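Local coordinates for porin (Pseudomonas aeruginosa, PDB 3T24), which forms an outer-membrane channel of the OprD porin family that probably takes up small carboxylate-bearing substrates, at residues P120-I125 and F192-G197; N216-H221 and A286-A291; D240-R245 and D292-N297. All coordinates share one frame; numbering follows the deposited sequence.

Interaction 1: residues P120-I125 and F192-G197; sequences PKLPVI and FDFAGG. With C8E ((hydroxyethyloxy)tri(ethyloxy)octane), chain J.
Leu122 and Phe194 meet with their side chains crossed at about a right angle. The CD1 methyl of Leu122 comes obliquely to the CE1-CD1 bond of Phe194, 3.5 Å from CE1. Val124 works nearer the strand: its CG2 lies 4.3 Å from CB of Phe194, so the phenylalanine is met at its root by one branched residue and at its ring by another. Phe192 meets the end of the turn, Val124 and Ile125. CG of Phe192 stands anti to its backbone N (chi1 177°), and the ring tip reaches the loop, with CZ 3.4 Å from the carbonyl O of Val124. Ile125 crosses this ring obliquely, CB and CG2 each 4.0 Å from CE1 of Phe192. Beta-branched Val124 and Ile125 suit the loop, each offering a broad apolar flank close to the backbone, whereas Leu122, branched one carbon further out, reaches Phe194 with its terminal methyl.

These groups come together because Leu122 to Ile125 form a type I beta turn, closed by Ile125 N to Leu122 O (2.9 Å), with a second bond from Leu122 N to Ile125 O. Pro123 fits the turn's second position with its restricted phi. Across the strand, detergent C8E runs past, its C4 3.6 Å from Phe194 O, and small Ala195 also borders it; Asp193 forms a salt bridge with Arg156. Strand 192-200 is hydrogen-bonded between strands 150-161 and 205-214 of the barrel wall, while the turn, in the loop between strands 111-115 and 136-138, also packs on His210 and on Tyr222 of strand 218-230.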
loop_
_atom_site.group_PDB
_atom_site.type_symbol
_atom_site.label_atom_id
_atom_site.label_comp_id
_atom_site.label_asym_id
_atom_site.label_seq_id
_atom_site.Cartn_x
_atom_site.Cartn_y
_atom_site.Cartn_z
ATOM N N PRO A 120 -2.488 -4.192 9.043
ATOM C CA PRO A 120 -3.173 -5.198 8.223
ATOM C C PRO A 120 -2.798 -5.052 6.746
ATOM O O PRO A 120 -2.387 -3.971 6.343
ATOM C CB PRO A 120 -4.659 -4.903 8.468
ATOM C CG PRO A 120 -4.700 -3.506 8.978
ATOM C CD PRO A 120 -3.421 -3.232 9.664
ATOM N N LYS A 121 -2.860 -6.141 5.985
ATOM C CA LYS A 121 -2.598 -6.089 4.539
ATOM C C LYS A 121 -3.755 -6.766 3.823
ATOM O O LYS A 121 -3.757 -7.971 3.641
ATOM C CB LYS A 121 -1.302 -6.797 4.172
ATOM C CG LYS A 121 -0.163 -5.879 3.829
ATOM C CD LYS A 121 0.265 -6.034 2.377
ATOM C CE LYS A 121 0.734 -7.446 2.081
ATOM N NZ LYS A 121 1.396 -7.526 0.745
ATOM N N LEU A 122 -4.738 -5.981 3.423
ATOM C CA LEU A 122 -5.965 -6.526 2.881
ATOM C C LEU A 122 -6.495 -5.678 1.713
ATOM O O LEU A 122 -6.202 -4.490 1.620
ATOM C CB LEU A 122 -7.012 -6.596 3.987
ATOM C CG LEU A 122 -6.690 -7.533 5.151
ATOM C CD1 LEU A 122 -7.590 -7.176 6.323
ATOM C CD2 LEU A 122 -6.800 -9.046 4.775
ATOM N N PRO A 123 -7.291 -6.291 0.819
ATOM C CA PRO A 123 -7.808 -5.493 -0.297
ATOM C C PRO A 123 -8.571 -4.275 0.159
ATOM O O PRO A 123 -8.594 -3.283 -0.564
ATOM C CB PRO A 123 -8.733 -6.475 -1.024
ATOM C CG PRO A 123 -8.061 -7.820 -0.787
ATOM C CD PRO A 123 -7.565 -7.735 0.643
ATOM N N VAL A 124 -9.163 -4.320 1.346
ATOM C CA VAL A 124 -9.890 -3.158 1.835
ATOM C C VAL A 124 -9.107 -2.244 2.764
ATOM O O VAL A 124 -9.662 -1.269 3.268
ATOM C CB VAL A 124 -11.190 -3.570 2.522
ATOM C CG1 VAL A 124 -12.151 -4.105 1.483
ATOM C CG2 VAL A 124 -10.904 -4.603 3.597
ATOM N N ILE A 125 -7.827 -2.549 2.982
ATOM C CA ILE A 125 -6.948 -1.673 3.772
ATOM C C ILE A 125 -5.469 -2.013 3.527
ATOM O O ILE A 125 -4.943 -3.033 4.013
ATOM C CB ILE A 125 -7.301 -1.686 5.294
ATOM C CG1 ILE A 125 -6.278 -0.897 6.111
ATOM C CG2 ILE A 125 -7.336 -3.100 5.841
ATOM C CD1 ILE A 125 -5.913 0.482 5.486
ATOM N N PHE A 192 -13.417 1.367 11.891
ATOM C CA PHE A 192 -13.304 0.717 10.594
ATOM C C PHE A 192 -13.389 -0.771 10.823
ATOM O O PHE A 192 -12.462 -1.367 11.369
ATOM C CB PHE A 192 -11.986 1.027 9.887
ATOM C CG PHE A 192 -11.822 0.296 8.560
ATOM C CD1 PHE A 192 -10.923 -0.772 8.434
ATOM C CD2 PHE A 192 -12.589 0.659 7.444
ATOM C CE1 PHE A 192 -10.774 -1.454 7.202
ATOM C CE2 PHE A 192 -12.455 -0.011 6.208
ATOM C CZ PHE A 192 -11.548 -1.071 6.087
ATOM N N ASP A 193 -14.508 -1.368 10.422
ATOM C CA ASP A 193 -14.697 -2.798 10.614
ATOM C C ASP A 193 -14.382 -3.534 9.337
ATOM O O ASP A 193 -14.726 -3.067 8.237
ATOM C CB ASP A 193 -16.122 -3.111 11.035
ATOM C CG ASP A 193 -16.441 -2.606 12.419
ATOM O OD1 ASP A 193 -15.495 -2.264 13.159
ATOM O OD2 ASP A 193 -17.637 -2.561 12.771
ATOM N N PHE A 194 -13.745 -4.695 9.472
ATOM C CA PHE A 194 -13.450 -5.495 8.300
ATOM C C PHE A 194 -13.607 -6.977 8.575
ATOM O O PHE A 194 -13.514 -7.426 9.718
ATOM C CB PHE A 194 -12.075 -5.143 7.704
ATOM C CG PHE A 194 -10.921 -5.402 8.628
ATOM C CD1 PHE A 194 -10.281 -6.628 8.621
ATOM C CD2 PHE A 194 -10.478 -4.416 9.507
ATOM C CE1 PHE A 194 -9.208 -6.877 9.462
ATOM C CE2 PHE A 194 -9.396 -4.651 10.366
ATOM C CZ PHE A 194 -8.756 -5.889 10.340
ATOM N N ALA A 195 -13.917 -7.722 7.519
ATOM C CA ALA A 195 -14.026 -9.182 7.574
ATOM C C ALA A 195 -13.863 -9.685 6.162
ATOM O O ALA A 195 -14.171 -8.980 5.203
ATOM C CB ALA A 195 -15.349 -9.622 8.156
ATOM N N GLY A 196 -13.324 -10.881 6.022
ATOM C CA GLY A 196 -13.133 -11.426 4.695
ATOM C C GLY A 196 -12.457 -12.770 4.704
ATOM O O GLY A 196 -12.242 -13.374 5.755
ATOM N N GLY A 197 -12.091 -13.229 3.522
ATOM C CA GLY A 197 -11.502 -14.540 3.392
ATOM C C GLY A 197 -10.967 -14.751 1.998
ATOM O O GLY A 197 -11.239 -13.983 1.067
HETATM C C1 C8E J . -15.926 -6.299 14.871
HETATM C C2 C8E J . -15.622 -6.773 13.451
HETATM C C3 C8E J . -16.865 -6.659 12.574
HETATM C C4 C8E J . -16.764 -7.435 11.260
HETATM C C5 C8E J . -17.983 -7.179 10.362
HETATM C C6 C8E J . -18.863 -8.422 10.124
HETATM C C7 C8E J . -19.672 -8.361 8.819
HETATM C C8 C8E J . -21.157 -8.014 8.975
HETATM O O9 C8E J . -21.633 -7.246 7.863
HETATM C C10 C8E J . -22.159 -8.002 6.764
HETATM C C11 C8E J . -21.148 -8.082 5.615
HETATM O O12 C8E J . -20.085 -8.941 6.001
HETATM C C13 C8E J . -19.312 -9.485 4.940
HETATM C C14 C8E J . -19.056 -10.987 5.134
HETATM O O15 C8E J . -17.702 -11.292 5.435
HETATM C C16 C8E J . -17.056 -12.114 4.478
HETATM C C17 C8E J . -16.659 -13.473 5.063
HETATM O O18 C8E J . -15.987 -14.268 4.099
#

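Interaction 2: residues N216-H221 and A286-A291; sequences NFYKQH and AYINGA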
loop_
_atom_site.group_PDB
_atom_site.type_symbol
_atom_site.label_atom_id
_atom_site.label_comp_id
_atom_site.label_asym_id
_atom_site.label_seq_id
_atom_site.Cartn_x
_atom_site.Cartn_y
_atom_site.Cartn_z
ATOM N N ASN A 216 -19.873 5.601 9.029
ATOM C CA ASN A 216 -20.407 6.870 8.523
ATOM C C ASN A 216 -19.871 7.328 7.159
ATOM O O ASN A 216 -20.472 8.199 6.506
ATOM C CB ASN A 216 -20.307 7.990 9.575
ATOM C CG ASN A 216 -21.110 7.666 10.830
ATOM O OD1 ASN A 216 -22.232 7.156 10.753
ATOM N ND2 ASN A 216 -20.524 7.926 11.988
ATOM N N PHE A 217 -18.775 6.724 6.712
ATOM C CA PHE A 217 -18.199 7.084 5.421
ATOM C C PHE A 217 -18.665 6.191 4.289
ATOM O O PHE A 217 -19.282 6.670 3.343
ATOM C CB PHE A 217 -16.665 7.097 5.494
ATOM C CG PHE A 217 -16.115 8.273 6.231
ATOM C CD1 PHE A 217 -15.701 9.401 5.544
ATOM C CD2 PHE A 217 -16.039 8.264 7.621
ATOM C CE1 PHE A 217 -15.192 10.483 6.217
ATOM C CE2 PHE A 217 -15.542 9.351 8.307
ATOM C CZ PHE A 217 -15.105 10.465 7.601
ATOM N N TYR A 218 -18.367 4.896 4.385
ATOM C CA TYR A 218 -18.642 3.965 3.296
ATOM C C TYR A 218 -18.605 2.507 3.717
ATOM O O TYR A 218 -18.008 2.135 4.748
ATOM C CB TYR A 218 -17.636 4.174 2.148
ATOM C CG TYR A 218 -16.204 3.736 2.453
ATOM C CD1 TYR A 218 -15.793 2.425 2.226
ATOM C CD2 TYR A 218 -15.271 4.632 2.973
ATOM C CE1 TYR A 218 -14.516 2.025 2.490
ATOM C CE2 TYR A 218 -13.965 4.242 3.226
ATOM C CZ TYR A 218 -13.601 2.932 2.993
ATOM O OH TYR A 218 -12.315 2.534 3.242
ATOM N N LYS A 219 -19.245 1.688 2.892
ATOM C CA LYS A 219 -19.141 0.239 2.957
ATOM C C LYS A 219 -18.544 -0.195 1.641
ATOM O O LYS A 219 -18.834 0.383 0.591
ATOM C CB LYS A 219 -20.517 -0.410 3.061
ATOM C CG LYS A 219 -21.441 0.185 4.075
ATOM C CD LYS A 219 -22.676 -0.687 4.234
ATOM C CE LYS A 219 -23.878 0.152 4.600
ATOM N NZ LYS A 219 -24.259 1.043 3.463
ATOM N N GLN A 220 -17.749 -1.249 1.670
ATOM C CA GLN A 220 -17.108 -1.700 0.456
ATOM C C GLN A 220 -17.036 -3.219 0.456
ATOM O O GLN A 220 -16.705 -3.834 1.476
ATOM C CB GLN A 220 -15.714 -1.102 0.372
ATOM C CG GLN A 220 -14.925 -1.452 -0.885
ATOM C CD GLN A 220 -13.585 -0.736 -0.901
ATOM O OE1 GLN A 220 -12.582 -1.268 -0.425
ATOM N NE2 GLN A 220 -13.573 0.492 -1.414
ATOM N N HIS A 221 -17.381 -3.806 -0.689
ATOM C CA HIS A 221 -17.217 -5.234 -0.936
ATOM C C HIS A 221 -16.157 -5.362 -2.015
ATOM O O HIS A 221 -16.258 -4.727 -3.072
ATOM C CB HIS A 221 -18.536 -5.870 -1.410
ATOM C CG HIS A 221 -19.641 -5.764 -0.404
ATOM N ND1 HIS A 221 -20.092 -6.845 0.322
ATOM C CD2 HIS A 221 -20.356 -4.697 0.024
ATOM C CE1 HIS A 221 -21.050 -6.453 1.147
ATOM N NE2 HIS A 221 -21.231 -5.156 0.980
ATOM N N ALA A 286 -13.154 4.431 -2.992
ATOM C CA ALA A 286 -13.158 4.771 -1.558
ATOM C C ALA A 286 -12.063 4.046 -0.767
ATOM O O ALA A 286 -11.979 2.806 -0.801
ATOM C CB ALA A 286 -14.518 4.470 -0.940
ATOM N N TYR A 287 -11.227 4.813 -0.063
ATOM C CA TYR A 287 -10.201 4.211 0.821
ATOM C C TYR A 287 -9.741 5.135 1.942
ATOM O O TYR A 287 -9.818 6.356 1.814
ATOM C CB TYR A 287 -9.001 3.654 0.033
ATOM C CG TYR A 287 -8.202 4.666 -0.791
ATOM C CD1 TYR A 287 -6.895 5.000 -0.445
ATOM C CD2 TYR A 287 -8.737 5.241 -1.934
ATOM C CE1 TYR A 287 -6.151 5.892 -1.209
ATOM C CE2 TYR A 287 -8.005 6.132 -2.705
ATOM C CZ TYR A 287 -6.711 6.459 -2.340
ATOM O OH TYR A 287 -5.972 7.355 -3.102
ATOM N N ILE A 288 -9.295 4.541 3.051
ATOM C CA ILE A 288 -8.897 5.324 4.225
ATOM C C ILE A 288 -7.858 6.364 3.845
ATOM O O ILE A 288 -6.903 6.075 3.125
ATOM C CB ILE A 288 -8.388 4.428 5.414
ATOM C CG1 ILE A 288 -9.538 3.560 5.947
ATOM C CG2 ILE A 288 -7.826 5.267 6.557
ATOM C CD1 ILE A 288 -9.079 2.244 6.526
ATOM N N ASN A 289 -8.073 7.585 4.318
ATOM C CA ASN A 289 -7.152 8.662 4.040
ATOM C C ASN A 289 -5.778 8.356 4.661
ATOM O O ASN A 289 -5.685 8.096 5.850
ATOM C CB ASN A 289 -7.699 9.966 4.598
ATOM C CG ASN A 289 -6.837 11.145 4.231
ATOM O OD1 ASN A 289 -6.310 11.211 3.136
ATOM N ND2 ASN A 289 -6.655 12.055 5.151
ATOM N N GLY A 290 -4.731 8.388 3.844
ATOM C CA GLY A 290 -3.404 8.052 4.290
ATOM C C GLY A 290 -2.995 6.667 3.822
ATOM O O GLY A 290 -1.813 6.396 3.653
ATOM N N ALA A 291 -3.959 5.779 3.603
ATOM C CA ALA A 291 -3.591 4.453 3.138
ATOM C C ALA A 291 -3.386 4.472 1.636
ATOM O O ALA A 291 -3.636 5.487 0.995
ATOM C CB ALA A 291 -4.650 3.435 3.519
HETATM O O HOH W 1 -10.521 0.469 -0.040
#
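With a first torsion of 70°, Tyr218 holds CG between its backbone N and carbonyl carbon, and the ring beyond it receives the methyl of Ala286 on one face. Gln220, two residues on along the same side of the strand, takes a different first torsion: CG is anti to the backbone N (chi1 -178°) and the chain stays extended beyond it, carrying the amide out to the carbonyl of the same alanine. Ala286 is thus held by both ends, apolar and polar.

Its CB sits 3.9 Å from the Tyr218 ring centroid, almost on the ring normal, a CH-pi contact for which a lone methyl is well shaped. The phenol oxygen passes further along the loop, 3.6 Å from CA of Tyr287, and lies 4.0 Å from CG1 of Ile288. On the polar side, NE2 of Gln220 donates to Ala286 O at 2.9 Å, meeting a lone pair in the carbonyl plane although the N-H is bent (141°); the oxygen is tilted out of the amide plane. NE2 also bonds Ser246 OG, which helps fix the amide's rotation. A water stands 2.7 Å from OE1 of Gln220 and can donate to it or to Ala286 O, though further acceptors compete for its protons.

Beyond the contact, Ile288 to Ala291 make a type II turn; at Gly290 a CB would jam against the preceding carbonyl O. A long loop pinned to the inner wall of a beta-barrel is the hallmark of porins, and this one, between strands 270-280 and 310-319, is probably the counterpart of the loop L7 that helps narrow the pore in OprD relatives.

Interaction 3: residues D240-R245 and D292-N297; sequences DIRWAR and DPYLVN
Arg242 and Tyr294 stack flat, guanidinium on phenol ring, and the arginine can be followed outward from the strand. CB points toward the loop, and the chain then runs extended from CG to NE, so that the charge is delivered well away from the barrel wall. CD already brushes the ring, 3.9 Å from CE2 of Tyr294. NE does two things: it lies over the ring face, 3.6 Å from CE2 of Tyr294, and it donates nearly straight to Asp240 OD1 at 3.0 Å in a salt bridge, in the guanidinium plane but from above the carboxylate plane. CZ sits 3.3 Å from CZ of Tyr294, with the two planes only 9° apart, a cation-pi contact as well as a stack.

The aspartate and arginine are next-but-one neighbours on strand 235-248, and their side chains leave the same face of it. That face is turned toward the barrel interior, where the loop before strand 310-319 folds in. Arginines lining the pore are a feature of OprD-family carboxylate channels, and the placement of Arg242 is consistent with that, although its charge is probably offset in part by Asp240.

At the tip the two terminal nitrogens part. NH1 hangs over the centre of the Tyr294 ring, 3.4 Å above its plane. NH2 donates to Asp240 OD2 at 3.2 Å, completing a side-on, two-nitrogen grip; Tyr294 OH is close by but poorly angled for a bond. A flat ring and a methyl suit the two faces, since NE and NH2 point in the guanidinium plane toward Asp240. The opposite guanidinium face is covered by Val296, whose CG1 methyl lies 3.8 Å from CZ of Arg242, while Val296 N is hydrogen-bonded to Asn260 OD1.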
loop_
_atom_site.group_PDB
_atom_site.type_symbol
_atom_site.label_atom_id
_atom_site.label_comp_id
_atom_site.label_asym_id
_atom_site.label_seq_id
_atom_site.Cartn_x
_atom_site.Cartn_y
_atom_site.Cartn_z
ATOM N N ASP A 240 -4.628 -11.138 -12.403
ATOM C CA ASP A 240 -5.070 -10.510 -11.166
ATOM C C ASP A 240 -6.330 -9.709 -11.460
ATOM O O ASP A 240 -6.248 -8.578 -11.951
ATOM C CB ASP A 240 -3.972 -9.570 -10.664
ATOM C CG ASP A 240 -4.182 -9.117 -9.219
ATOM O OD1 ASP A 240 -5.332 -9.068 -8.736
ATOM O OD2 ASP A 240 -3.172 -8.807 -8.561
ATOM N N ILE A 241 -7.496 -10.289 -11.183
ATOM C CA ILE A 241 -8.758 -9.612 -11.501
ATOM C C ILE A 241 -9.469 -9.183 -10.217
ATOM O O ILE A 241 -9.543 -9.944 -9.256
ATOM C CB ILE A 241 -9.694 -10.452 -12.433
ATOM C CG1 ILE A 241 -9.116 -10.559 -13.848
ATOM C CG2 ILE A 241 -11.059 -9.790 -12.578
ATOM C CD1 ILE A 241 -7.826 -11.289 -13.943
ATOM N N ARG A 242 -9.981 -7.955 -10.225
ATOM C CA ARG A 242 -10.489 -7.297 -9.029
ATOM C C ARG A 242 -11.754 -6.511 -9.315
ATOM O O ARG A 242 -11.913 -5.937 -10.395
ATOM C CB ARG A 242 -9.453 -6.305 -8.515
ATOM C CG ARG A 242 -8.072 -6.892 -8.294
ATOM C CD ARG A 242 -7.158 -5.825 -7.738
ATOM N NE ARG A 242 -5.788 -6.292 -7.589
ATOM C CZ ARG A 242 -4.794 -5.522 -7.166
ATOM N NH1 ARG A 242 -5.016 -4.247 -6.846
ATOM N NH2 ARG A 242 -3.579 -6.030 -7.055
ATOM N N TRP A 243 -12.641 -6.450 -8.331
ATOM C CA TRP A 243 -13.865 -5.679 -8.481
ATOM C C TRP A 243 -14.394 -5.282 -7.122
ATOM O O TRP A 243 -14.543 -6.116 -6.244
ATOM C CB TRP A 243 -14.917 -6.495 -9.236
ATOM C CG TRP A 243 -16.122 -5.698 -9.556
ATOM C CD1 TRP A 243 -16.301 -4.870 -10.632
ATOM C CD2 TRP A 243 -17.329 -5.632 -8.794
ATOM N NE1 TRP A 243 -17.550 -4.304 -10.590
ATOM C CE2 TRP A 243 -18.203 -4.754 -9.473
ATOM C CE3 TRP A 243 -17.761 -6.235 -7.611
ATOM C CZ2 TRP A 243 -19.477 -4.460 -9.001
ATOM C CZ3 TRP A 243 -19.021 -5.947 -7.144
ATOM C CH2 TRP A 243 -19.868 -5.064 -7.836
ATOM N N ALA A 244 -14.663 -3.996 -6.942
ATOM C CA ALA A 244 -15.082 -3.500 -5.639
ATOM C C ALA A 244 -16.287 -2.595 -5.792
ATOM O O ALA A 244 -16.320 -1.731 -6.667
ATOM C CB ALA A 244 -13.949 -2.735 -4.973
ATOM N N ARG A 245 -17.268 -2.804 -4.926
ATOM C CA ARG A 245 -18.436 -1.954 -4.855
ATOM C C ARG A 245 -18.337 -1.189 -3.537
ATOM O O ARG A 245 -18.205 -1.793 -2.460
ATOM C CB ARG A 245 -19.709 -2.816 -4.918
ATOM C CG ARG A 245 -21.028 -2.086 -4.688
ATOM C CD ARG A 245 -21.088 -0.879 -5.587
ATOM N NE ARG A 245 -22.404 -0.249 -5.661
ATOM C CZ ARG A 245 -22.575 1.051 -5.872
ATOM N NH1 ARG A 245 -21.515 1.837 -6.009
ATOM N NH2 ARG A 245 -23.796 1.569 -5.936
ATOM N N ASP A 292 -2.928 3.347 1.096
ATOM C CA ASP A 292 -2.855 3.106 -0.343
ATOM C C ASP A 292 -4.117 2.413 -0.832
ATOM O O ASP A 292 -4.623 1.478 -0.178
ATOM C CB ASP A 292 -1.702 2.156 -0.678
ATOM C CG ASP A 292 -0.337 2.737 -0.360
ATOM O OD1 ASP A 292 -0.258 3.939 -0.052
ATOM O OD2 ASP A 292 0.661 1.973 -0.406
ATOM N N PRO A 293 -4.596 2.800 -2.021
ATOM C CA PRO A 293 -5.771 2.089 -2.506
ATOM C C PRO A 293 -5.277 0.834 -3.167
ATOM O O PRO A 293 -4.296 0.869 -3.888
ATOM C CB PRO A 293 -6.332 3.036 -3.567
ATOM C CG PRO A 293 -5.091 3.645 -4.169
ATOM C CD PRO A 293 -4.031 3.685 -3.055
ATOM N N TYR A 294 -5.964 -0.267 -2.937
ATOM C CA TYR A 294 -5.617 -1.485 -3.603
ATOM C C TYR A 294 -6.151 -1.461 -5.033
ATOM O O TYR A 294 -7.206 -2.013 -5.310
ATOM C CB TYR A 294 -6.205 -2.642 -2.804
ATOM C CG TYR A 294 -5.716 -3.993 -3.235
ATOM C CD1 TYR A 294 -4.347 -4.288 -3.261
ATOM C CD2 TYR A 294 -6.620 -4.995 -3.589
ATOM C CE1 TYR A 294 -3.896 -5.552 -3.658
ATOM C CE2 TYR A 294 -6.177 -6.258 -3.973
ATOM C CZ TYR A 294 -4.823 -6.531 -4.008
ATOM O OH TYR A 294 -4.407 -7.786 -4.406
ATOM N N LEU A 295 -5.409 -0.822 -5.935
ATOM C CA LEU A 295 -5.816 -0.659 -7.337
ATOM C C LEU A 295 -4.623 -0.907 -8.262
ATOM O O LEU A 295 -3.533 -0.403 -8.022
ATOM C CB LEU A 295 -6.352 0.772 -7.578
ATOM C CG LEU A 295 -7.615 1.191 -6.806
ATOM C CD1 LEU A 295 -7.875 2.703 -6.892
ATOM C CD2 LEU A 295 -8.848 0.388 -7.267
ATOM N N VAL A 296 -4.825 -1.649 -9.341
ATOM C CA VAL A 296 -3.703 -2.004 -10.207
ATOM C C VAL A 296 -3.008 -0.810 -10.861
ATOM O O VAL A 296 -1.840 -0.899 -11.207
ATOM C CB VAL A 296 -4.100 -3.018 -11.322
ATOM C CG1 VAL A 296 -4.519 -4.338 -10.716
ATOM C CG2 VAL A 296 -5.200 -2.433 -12.258
ATOM N N ASN A 297 -3.714 0.296 -11.060
ATOM C CA ASN A 297 -3.079 1.461 -11.687
ATOM C C ASN A 297 -2.718 2.573 -10.725
ATOM O O ASN A 297 -2.379 3.682 -11.133
ATOM C CB ASN A 297 -3.919 2.001 -12.829
ATOM C CG ASN A 297 -3.979 1.046 -13.984
ATOM O OD1 ASN A 297 -3.159 0.113 -14.077
ATOM N ND2 ASN A 297 -4.951 1.261 -14.885
#

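Overall arrangement
All three contacts fasten inward-folded loops to the barrel wall. Interactions 2 and 3 share one loop, 286-291 and 292-297 being consecutive, and clamp it to the adjacent strands 218-230 and 235-248; interaction 1 brings in a second loop. Interactions 1 and 2 are buried, the first mainly apolar, with a backbone carbonyl against a ring, the second adding an amide-to-carbonyl bond and a water. Interaction 3, only partly buried, relies instead on a salt-bridged guanidinium held between a ring and a methyl. The two loops also meet: Ile125 CD1 packs 3.8 Å from Ile288 CD1, and Pro123 O lies 3.3 Å from Tyr294 CB, so the contacts form one continuous patch inside the barrel.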